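Local coordinates for protein regulator of nonsense transcripts 2 (Homo sapiens, PDB 4CEM) that takes part in nonsense-mediated mRNA decay as the factor UPF2, the part considered here being its first MIF4G domain, a fold built from helices, at residues 145-150 with 192-197; 209-214 with 220-225; 248-253 with 291-296. One frame throughout, in Å; residues are numbered along the deposited sequence.

Contact 1 of 3, residues 145-150 with 192-197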
loop_
_atom_site.group_PDB
_atom_site.type_symbol
_atom_site.label_atom_id
_atom_site.label_comp_id
_atom_site.label_asym_id
_atom_site.label_seq_id
_atom_site.Cartn_x
_atom_site.Cartn_y
_atom_site.Cartn_z
ATOM N N LYS A 145 6.223 -3.454 -7.440
ATOM C CA LYS A 145 5.827 -2.082 -7.784
ATOM C C LYS A 145 4.340 -1.834 -7.499
ATOM O O LYS A 145 3.983 -0.786 -6.946
ATOM C CB LYS A 145 6.161 -1.787 -9.253
ATOM C CG LYS A 145 5.764 -0.406 -9.769
ATOM C CD LYS A 145 6.553 0.721 -9.122
ATOM C CE LYS A 145 6.559 1.981 -9.987
ATOM N NZ LYS A 145 5.215 2.355 -10.520
ATOM N N LEU A 146 3.479 -2.781 -7.876
ATOM C CA LEU A 146 2.046 -2.676 -7.566
ATOM C C LEU A 146 1.801 -2.540 -6.058
ATOM O O LEU A 146 0.879 -1.842 -5.642
ATOM C CB LEU A 146 1.263 -3.879 -8.107
ATOM C CG LEU A 146 -0.239 -3.931 -7.773
ATOM C CD1 LEU A 146 -1.012 -2.771 -8.398
ATOM C CD2 LEU A 146 -0.826 -5.258 -8.212
ATOM N N ARG A 147 2.621 -3.199 -5.241
ATOM C CA ARG A 147 2.487 -3.066 -3.792
ATOM C C ARG A 147 2.638 -1.610 -3.376
ATOM O O ARG A 147 1.734 -1.027 -2.768
ATOM C CB ARG A 147 3.512 -3.921 -3.049
ATOM C CG ARG A 147 3.263 -3.946 -1.552
ATOM C CD ARG A 147 4.043 -5.034 -0.839
ATOM N NE ARG A 147 5.365 -4.550 -0.463
ATOM C CZ ARG A 147 6.510 -4.874 -1.060
ATOM N NH1 ARG A 147 6.549 -5.722 -2.086
ATOM N NH2 ARG A 147 7.641 -4.344 -0.609
ATOM N N THR A 148 3.779 -1.026 -3.726
ATOM C CA THR A 148 4.058 0.361 -3.394
ATOM C C THR A 148 3.049 1.289 -4.062
ATOM O O THR A 148 2.522 2.199 -3.421
ATOM C CB THR A 148 5.487 0.750 -3.799
ATOM O OG1 THR A 148 6.399 -0.233 -3.303
ATOM C CG2 THR A 148 5.863 2.101 -3.218
ATOM N N ASP A 149 2.770 1.045 -5.340
ATOM C CA ASP A 149 1.820 1.870 -6.082
ATOM C C ASP A 149 0.505 1.995 -5.335
ATOM O O ASP A 149 -0.032 3.096 -5.176
ATOM C CB ASP A 149 1.543 1.290 -7.478
ATOM C CG ASP A 149 2.668 1.548 -8.471
ATOM O OD1 ASP A 149 3.725 2.078 -8.066
ATOM O OD2 ASP A 149 2.486 1.215 -9.668
ATOM N N LEU A 150 -0.015 0.860 -4.877
ATOM C CA LEU A 150 -1.299 0.850 -4.187
ATOM C C LEU A 150 -1.217 1.695 -2.917
ATOM O O LEU A 150 -2.098 2.504 -2.647
ATOM C CB LEU A 150 -1.745 -0.575 -3.868
ATOM C CG LEU A 150 -3.220 -0.705 -3.475
ATOM C CD1 LEU A 150 -4.119 -0.457 -4.674
ATOM C CD2 LEU A 150 -3.508 -2.072 -2.869
ATOM N N VAL A 192 -1.909 -6.938 -0.422
ATOM C CA VAL A 192 -3.115 -6.611 0.349
ATOM C C VAL A 192 -2.775 -6.335 1.812
ATOM O O VAL A 192 -3.377 -5.468 2.444
ATOM C CB VAL A 192 -4.156 -7.738 0.279
ATOM C CG1 VAL A 192 -5.363 -7.403 1.136
ATOM C CG2 VAL A 192 -4.580 -7.968 -1.160
ATOM N N ILE A 193 -1.803 -7.069 2.341
ATOM C CA ILE A 193 -1.371 -6.888 3.716
ATOM C C ILE A 193 -0.710 -5.523 3.889
ATOM O O ILE A 193 -1.062 -4.769 4.805
ATOM C CB ILE A 193 -0.417 -8.013 4.148
ATOM C CG1 ILE A 193 -1.189 -9.333 4.212
ATOM C CG2 ILE A 193 0.199 -7.694 5.499
ATOM C CD1 ILE A 193 -0.317 -10.565 4.183
ATOM N N SER A 194 0.231 -5.208 3.000
ATOM C CA SER A 194 0.912 -3.910 3.016
ATOM C C SER A 194 -0.112 -2.782 2.965
ATOM O O SER A 194 -0.097 -1.883 3.798
ATOM C CB SER A 194 1.894 -3.787 1.842
ATOM O OG SER A 194 2.298 -2.439 1.633
ATOM N N PHE A 195 -1.012 -2.848 1.994
ATOM C CA PHE A 195 -2.077 -1.863 1.874
ATOM C C PHE A 195 -2.867 -1.709 3.175
ATOM O O PHE A 195 -3.159 -0.593 3.610
ATOM C CB PHE A 195 -3.035 -2.262 0.759
ATOM C CG PHE A 195 -4.270 -1.417 0.701
ATOM C CD1 PHE A 195 -4.235 -0.162 0.122
ATOM C CD2 PHE A 195 -5.467 -1.875 1.236
ATOM C CE1 PHE A 195 -5.371 0.623 0.069
ATOM C CE2 PHE A 195 -6.607 -1.095 1.188
ATOM C CZ PHE A 195 -6.558 0.157 0.602
ATOM N N CYS A 196 -3.227 -2.840 3.774
ATOM C CA CYS A 196 -3.969 -2.838 5.021
ATOM C C CYS A 196 -3.114 -2.228 6.119
ATOM O O CYS A 196 -3.518 -1.265 6.763
ATOM C CB CYS A 196 -4.420 -4.257 5.396
ATOM S SG CYS A 196 -5.870 -4.810 4.460
ATOM N N ARG A 197 -1.925 -2.783 6.310
ATOM C CA ARG A 197 -0.979 -2.271 7.294
ATOM C C ARG A 197 -0.868 -0.739 7.266
ATOM O O ARG A 197 -0.986 -0.092 8.297
ATOM C CB ARG A 197 0.398 -2.922 7.081
ATOM C CG ARG A 197 1.559 -2.221 7.780
ATOM C CD ARG A 197 2.746 -3.143 8.034
ATOM N NE ARG A 197 2.355 -4.305 8.841
ATOM C CZ ARG A 197 2.262 -5.568 8.409
ATOM N NH1 ARG A 197 2.559 -5.903 7.151
ATOM N NH2 ARG A 197 1.875 -6.516 9.259
#
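L150 lays its CD2 methyl against the base of the F195 side chain, 3.6 Å from ring atom CD1 of F195 and almost as near to CB and CG. The methyl comes in obliquely, and the two side chains cross at a slant. In F195, chi1 of 171° sets CG beside the carbonyl carbon and presents CB, CG and CD1 to the leucine methyl. A branched aliphatic chain suits this place because its CG and CD2 can follow the curve from CB to ring; L150 CG itself lies 3.8 Å from F195 CD1. Both residues are buried, and the pair belongs to the interior of the MIF4G domain, an all-helical fold of stacked helical hairpins, where I171 and the side chain of Q174 on helix 164-181 also touch it. About one turn back along helix 143-158 the character changes. R147 uses its aliphatic stem, with CG 3.7 Å from OG of S194 and CD equally close to CB of S194. Its chain runs extended as far as CD and then bends at chi3 (88°), so that the stem and not the charged end lies against the serine, whose CB is at the edge of the guanidinium, near its plane. No hydrogen bond joins the two segments. The small S194 allows the arginine methylenes to lie close at this partly exposed border, while I100 meets R147 from a loop.

Contact 2 of 3, residues 209-214 with 220-225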
loop_
_atom_site.group_PDB
_atom_site.type_symbol
_atom_site.label_atom_id
_atom_site.label_comp_id
_atom_site.label_asym_id
_atom_site.label_seq_id
_atom_site.Cartn_x
_atom_site.Cartn_y
_atom_site.Cartn_z
ATOM N N ARG A 209 -6.808 -6.255 15.538
ATOM C CA ARG A 209 -6.860 -6.898 16.847
ATOM C C ARG A 209 -5.724 -6.437 17.762
ATOM O O ARG A 209 -5.959 -6.190 18.942
ATOM C CB ARG A 209 -6.844 -8.419 16.691
ATOM C CG ARG A 209 -7.181 -9.194 17.965
ATOM C CD ARG A 209 -7.761 -10.579 17.672
ATOM N NE ARG A 209 -9.038 -10.507 16.949
ATOM C CZ ARG A 209 -9.780 -11.563 16.603
ATOM N NH1 ARG A 209 -9.391 -12.796 16.910
ATOM N NH2 ARG A 209 -10.922 -11.384 15.947
ATOM N N LYS A 210 -4.508 -6.298 17.229
ATOM C CA LYS A 210 -3.381 -5.783 18.024
ATOM C C LYS A 210 -3.706 -4.419 18.643
ATOM O O LYS A 210 -3.449 -4.186 19.827
ATOM C CB LYS A 210 -2.109 -5.622 17.181
ATOM C CG LYS A 210 -1.532 -6.904 16.604
ATOM C CD LYS A 210 -0.049 -6.744 16.275
ATOM C CE LYS A 210 0.540 -8.027 15.701
ATOM N NZ LYS A 210 2.021 -8.099 15.873
ATOM N N VAL A 211 -4.248 -3.515 17.833
ATOM C CA VAL A 211 -4.569 -2.170 18.301
ATOM C C VAL A 211 -5.648 -2.241 19.371
ATOM O O VAL A 211 -5.532 -1.597 20.420
ATOM C CB VAL A 211 -5.055 -1.249 17.156
ATOM C CG1 VAL A 211 -5.521 0.097 17.707
ATOM C CG2 VAL A 211 -3.967 -1.066 16.099
ATOM N N LYS A 212 -6.692 -3.031 19.112
ATOM C CA LYS A 212 -7.767 -3.189 20.081
ATOM C C LYS A 212 -7.205 -3.728 21.380
ATOM O O LYS A 212 -7.448 -3.173 22.455
ATOM C CB LYS A 212 -8.851 -4.118 19.552
ATOM C CG LYS A 212 -9.721 -3.490 18.478
ATOM C CD LYS A 212 -10.958 -4.336 18.260
ATOM C CE LYS A 212 -11.823 -3.824 17.120
ATOM N NZ LYS A 212 -13.085 -4.614 17.043
ATOM N N SER A 213 -6.431 -4.798 21.261
ATOM C CA SER A 213 -5.810 -5.426 22.412
ATOM C C SER A 213 -4.883 -4.476 23.170
ATOM O O SER A 213 -4.902 -4.430 24.398
ATOM C CB SER A 213 -5.045 -6.666 21.966
ATOM O OG SER A 213 -5.950 -7.640 21.484
ATOM N N ALA A 214 -4.077 -3.711 22.447
ATOM C CA ALA A 214 -3.151 -2.795 23.099
ATOM C C ALA A 214 -3.934 -1.723 23.839
ATOM O O ALA A 214 -3.561 -1.323 24.939
ATOM C CB ALA A 214 -2.204 -2.170 22.082
ATOM N N LEU A 220 -4.305 2.851 26.362
ATOM C CA LEU A 220 -3.829 3.776 25.369
ATOM C C LEU A 220 -4.980 4.107 24.424
ATOM O O LEU A 220 -5.674 3.212 23.943
ATOM C CB LEU A 220 -2.700 3.133 24.579
ATOM C CG LEU A 220 -1.491 2.693 25.407
ATOM C CD1 LEU A 220 -0.577 1.807 24.554
ATOM C CD2 LEU A 220 -0.745 3.897 25.982
ATOM N N SER A 221 -5.159 5.394 24.155
ATOM C CA SER A 221 -6.186 5.878 23.246
ATOM C C SER A 221 -5.632 6.097 21.843
ATOM O O SER A 221 -4.846 7.007 21.618
ATOM C CB SER A 221 -6.744 7.189 23.782
ATOM O OG SER A 221 -7.211 7.987 22.721
ATOM N N PHE A 222 -6.074 5.282 20.894
ATOM C CA PHE A 222 -5.576 5.342 19.506
ATOM C C PHE A 222 -6.323 6.369 18.651
ATOM O O PHE A 222 -7.459 6.710 18.961
ATOM C CB PHE A 222 -5.670 3.953 18.866
ATOM C CG PHE A 222 -4.546 3.046 19.249
ATOM C CD1 PHE A 222 -4.568 2.377 20.461
ATOM C CD2 PHE A 222 -3.444 2.886 18.408
ATOM C CE1 PHE A 222 -3.523 1.543 20.823
ATOM C CE2 PHE A 222 -2.400 2.052 18.766
ATOM C CZ PHE A 222 -2.438 1.382 19.978
ATOM N N PRO A 223 -5.698 6.832 17.543
ATOM C CA PRO A 223 -6.260 7.943 16.783
ATOM C C PRO A 223 -7.629 7.622 16.214
ATOM O O PRO A 223 -7.886 6.495 15.839
ATOM C CB PRO A 223 -5.253 8.149 15.633
ATOM C CG PRO A 223 -4.084 7.290 15.934
ATOM C CD PRO A 223 -4.601 6.188 16.802
ATOM N N PRO A 224 -8.500 8.619 16.123
ATOM C CA PRO A 224 -9.814 8.355 15.554
ATOM C C PRO A 224 -9.766 8.308 14.022
ATOM O O PRO A 224 -8.897 8.939 13.414
ATOM C CB PRO A 224 -10.629 9.559 16.029
ATOM C CG PRO A 224 -9.633 10.673 16.098
ATOM C CD PRO A 224 -8.269 10.057 16.337
ATOM N N SER A 225 -10.690 7.568 13.412
ATOM C CA SER A 225 -10.883 7.622 11.960
ATOM C C SER A 225 -11.750 8.829 11.631
ATOM O O SER A 225 -12.935 8.842 11.962
ATOM C CB SER A 225 -11.563 6.355 11.439
ATOM O OG SER A 225 -11.954 6.527 10.084
#
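With CG1 of V211 anti to its backbone N (chi1 174°) and CG of F222 anti to its carbonyl carbon (chi1 -80°), a valine methyl is brought over the face of a phenylalanine ring. The result is a CH-pi contact in which the short helix 209-218 is met by the extended loop that follows it, within the all-helical MIF4G domain. V211 CG1 lies 3.5 Å from the centroid of the F222 ring and only 13° off the ring normal, so the methyl sits over the middle of the ring and not at its rim. The beta-branched valine suits this place: its methyl starts close to the helix backbone, and the flat ring can come down on it broadly. A214, one turn further along the helix, makes a lighter contact, its CB 4.1 Å from CZ of F222 and reached obliquely. A small methyl here leaves room for the far end of the ring beside the helix. L220 makes only a distant contact, its CD1 methyl 4.3 Å from the carbonyl O of A214. Helix 6-33 backs the loop: H15 meets the F222 ring edge-to-face and also touches L220, W19 donates its indole N-H to the carbonyl of S221, and A18 and H22 touch P223. The start of the helix is tied down separately, by salt bridges from R209 and K212 to D305. Within its first turn, OG of S213 gives a hydrogen bond of 2.9 Å to O of R209, which also accepts from S213 N; the hydroxyl approaches 43° out of the carbonyl plane.

Contact 3 of 3, residues 248-253 with 291-296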
loop_
_atom_site.group_PDB
_atom_site.type_symbol
_atom_site.label_atom_id
_atom_site.label_comp_id
_atom_site.label_asym_id
_atom_site.label_seq_id
_atom_site.Cartn_x
_atom_site.Cartn_y
_atom_site.Cartn_z
ATOM N N THR A 248 -8.846 -17.904 3.119
ATOM C CA THR A 248 -9.046 -18.911 4.156
ATOM C C THR A 248 -9.509 -20.232 3.542
ATOM O O THR A 248 -9.142 -21.303 4.026
ATOM C CB THR A 248 -9.999 -18.395 5.257
ATOM O OG1 THR A 248 -9.214 -17.905 6.347
ATOM C CG2 THR A 248 -10.928 -19.488 5.769
ATOM N N LYS A 249 -10.293 -20.153 2.469
ATOM C CA LYS A 249 -10.537 -21.321 1.614
ATOM C C LYS A 249 -9.213 -21.952 1.180
ATOM O O LYS A 249 -8.982 -23.138 1.397
ATOM C CB LYS A 249 -11.352 -20.947 0.370
ATOM C CG LYS A 249 -12.826 -21.317 0.435
ATOM C CD LYS A 249 -13.611 -20.458 1.419
ATOM C CE LYS A 249 -15.108 -20.546 1.151
ATOM N NZ LYS A 249 -15.919 -19.882 2.209
ATOM N N HIS A 250 -8.346 -21.141 0.581
ATOM C CA HIS A 250 -7.049 -21.603 0.082
ATOM C C HIS A 250 -6.156 -22.117 1.192
ATOM O O HIS A 250 -5.257 -22.921 0.940
ATOM C CB HIS A 250 -6.378 -20.481 -0.723
ATOM C CG HIS A 250 -5.073 -20.872 -1.397
ATOM N ND1 HIS A 250 -4.886 -22.065 -1.990
ATOM C CD2 HIS A 250 -3.889 -20.152 -1.583
ATOM C CE1 HIS A 250 -3.639 -22.117 -2.508
ATOM N NE2 HIS A 250 -3.034 -20.946 -2.258
ATOM N N LEU A 251 -6.395 -21.682 2.431
ATOM C CA LEU A 251 -5.653 -22.211 3.581
ATOM C C LEU A 251 -6.163 -23.591 4.002
ATOM O O LEU A 251 -5.367 -24.467 4.357
ATOM C CB LEU A 251 -5.730 -21.251 4.772
ATOM C CG LEU A 251 -4.842 -21.616 5.969
ATOM C CD1 LEU A 251 -3.378 -21.379 5.641
ATOM C CD2 LEU A 251 -5.245 -20.830 7.207
ATOM N N LYS A 252 -7.485 -23.771 3.984
ATOM C CA LYS A 252 -8.096 -25.057 4.333
ATOM C C LYS A 252 -7.719 -26.118 3.312
ATOM O O LYS A 252 -7.151 -27.147 3.669
ATOM C CB LYS A 252 -9.624 -24.957 4.429
ATOM C CG LYS A 252 -10.139 -24.256 5.677
ATOM C CD LYS A 252 -11.597 -24.608 5.939
ATOM C CE LYS A 252 -12.312 -23.551 6.770
ATOM N NZ LYS A 252 -12.781 -22.401 5.946
ATOM N N ARG A 253 -8.030 -25.861 2.043
ATOM C CA ARG A 253 -7.629 -26.764 0.964
ATOM C C ARG A 253 -6.208 -27.274 1.193
ATOM O O ARG A 253 -5.986 -28.477 1.308
ATOM C CB ARG A 253 -7.715 -26.081 -0.407
ATOM C CG ARG A 253 -8.995 -26.357 -1.182
ATOM C CD ARG A 253 -8.760 -26.356 -2.690
ATOM N NE ARG A 253 -8.554 -25.014 -3.252
ATOM C CZ ARG A 253 -7.372 -24.437 -3.504
ATOM N NH1 ARG A 253 -6.220 -25.056 -3.246
ATOM N NH2 ARG A 253 -7.341 -23.211 -4.024
ATOM N N GLN A 291 3.435 -22.837 5.221
ATOM C CA GLN A 291 3.896 -22.070 6.378
ATOM C C GLN A 291 3.817 -20.565 6.147
ATOM O O GLN A 291 3.477 -19.811 7.062
ATOM C CB GLN A 291 5.328 -22.468 6.765
ATOM C CG GLN A 291 5.411 -23.697 7.654
ATOM C CD GLN A 291 4.833 -23.459 9.039
ATOM O OE1 GLN A 291 3.618 -23.363 9.209
ATOM N NE2 GLN A 291 5.705 -23.371 10.038
ATOM N N LYS A 292 4.125 -20.137 4.925
ATOM C CA LYS A 292 4.047 -18.724 4.551
ATOM C C LYS A 292 2.601 -18.265 4.338
ATOM O O LYS A 292 2.262 -17.128 4.666
ATOM C CB LYS A 292 4.893 -18.458 3.303
ATOM C CG LYS A 292 6.375 -18.659 3.558
ATOM C CD LYS A 292 7.220 -18.491 2.308
ATOM C CE LYS A 292 8.692 -18.624 2.663
ATOM N NZ LYS A 292 9.548 -18.954 1.492
ATOM N N LEU A 293 1.760 -19.147 3.795
ATOM C CA LEU A 293 0.333 -18.858 3.620
ATOM C C LEU A 293 -0.384 -18.779 4.973
ATOM O O LEU A 293 -1.292 -17.966 5.156
ATOM C CB LEU A 293 -0.336 -19.921 2.746
ATOM C CG LEU A 293 -1.743 -19.566 2.250
ATOM C CD1 LEU A 293 -1.669 -18.727 0.982
ATOM C CD2 LEU A 293 -2.578 -20.821 2.024
ATOM N N LEU A 294 0.019 -19.640 5.906
ATOM C CA LEU A 294 -0.482 -19.593 7.283
ATOM C C LEU A 294 -0.064 -18.284 7.958
ATOM O O LEU A 294 -0.871 -17.650 8.631
ATOM C CB LEU A 294 0.050 -20.790 8.080
ATOM C CG LEU A 294 -0.396 -20.968 9.536
ATOM C CD1 LEU A 294 -1.802 -21.543 9.618
ATOM C CD2 LEU A 294 0.584 -21.863 10.276
ATOM N N ALA A 295 1.195 -17.886 7.766
ATOM C CA ALA A 295 1.717 -16.647 8.350
ATOM C C ALA A 295 0.952 -15.420 7.844
ATOM O O ALA A 295 0.522 -14.579 8.634
ATOM C CB ALA A 295 3.203 -16.502 8.059
ATOM N N ASN A 296 0.782 -15.334 6.530
ATOM C CA ASN A 296 0.024 -14.246 5.910
ATOM C C ASN A 296 -1.454 -14.234 6.288
ATOM O O ASN A 296 -2.065 -13.168 6.384
ATOM C CB ASN A 296 0.128 -14.330 4.389
ATOM C CG ASN A 296 1.525 -14.080 3.887
ATOM O OD1 ASN A 296 2.367 -13.548 4.603
ATOM N ND2 ASN A 296 1.781 -14.462 2.647
#
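Apolar packing between L251 and L293 forms the middle of this contact, where the two leucines slide past each other in opposite directions. CD1 of L251 meets CD2 of L293 at 3.7 Å, and the same L293 methyl rests equally close to CA of L251, against the helix backbone itself. L251 CD1 also reaches past to L294, 3.8 Å from its CA and a little farther from its CB. Leucine suits both sides: its long, forked end can reach across where the axes of segments 248-253 and 291-296 come within 10.3 Å, with N-to-C directions 145° apart. The pairing joins helix 230-259 to helix 283-303, the last two long helices of the modelled chain.

The second kind of interaction is with an aromatic ring. H250 has its CG anti to the backbone N (chi1 -175°), which turns the imidazole to the side of the leucine pair, and CD2 of L293 lies over one ring face, 4.3 Å from the centroid in a CH-pi contact. The other methyl, L293 CD1, is 3.7 Å from CD2 of H250. H186, from the loop before helix 189-204, also meets the imidazole, the ring planes about 20° apart.

No hydrogen bond crosses between the segments. The hold between them is therefore van der Waals and CH-pi contact, with only L251 of the touching residues buried and L293 bridging H250 and L251.

Following the chain, contact 1 comes first and joins helix 143-158 to helix 189-204, closing a loop of 41 residues that contains helix 164-181. Contact 2 then closes a much shorter loop, of five residues, where the chain turns back on helix 209-218 beside helix 6-33 from the N terminus. Contact 3 closes 37 residues between helices 230-259 and 283-303. The three are in series, none nested and none crossing. Contacts 1 and 3 nevertheless meet in space, I193 CD1 lying 3.8 Å from N296 CB, so helix 283-303 packs on helix 189-204. Contact 2 stands apart, its centre about 22 Å from that of contact 1 and 26 Å from that of contact 3.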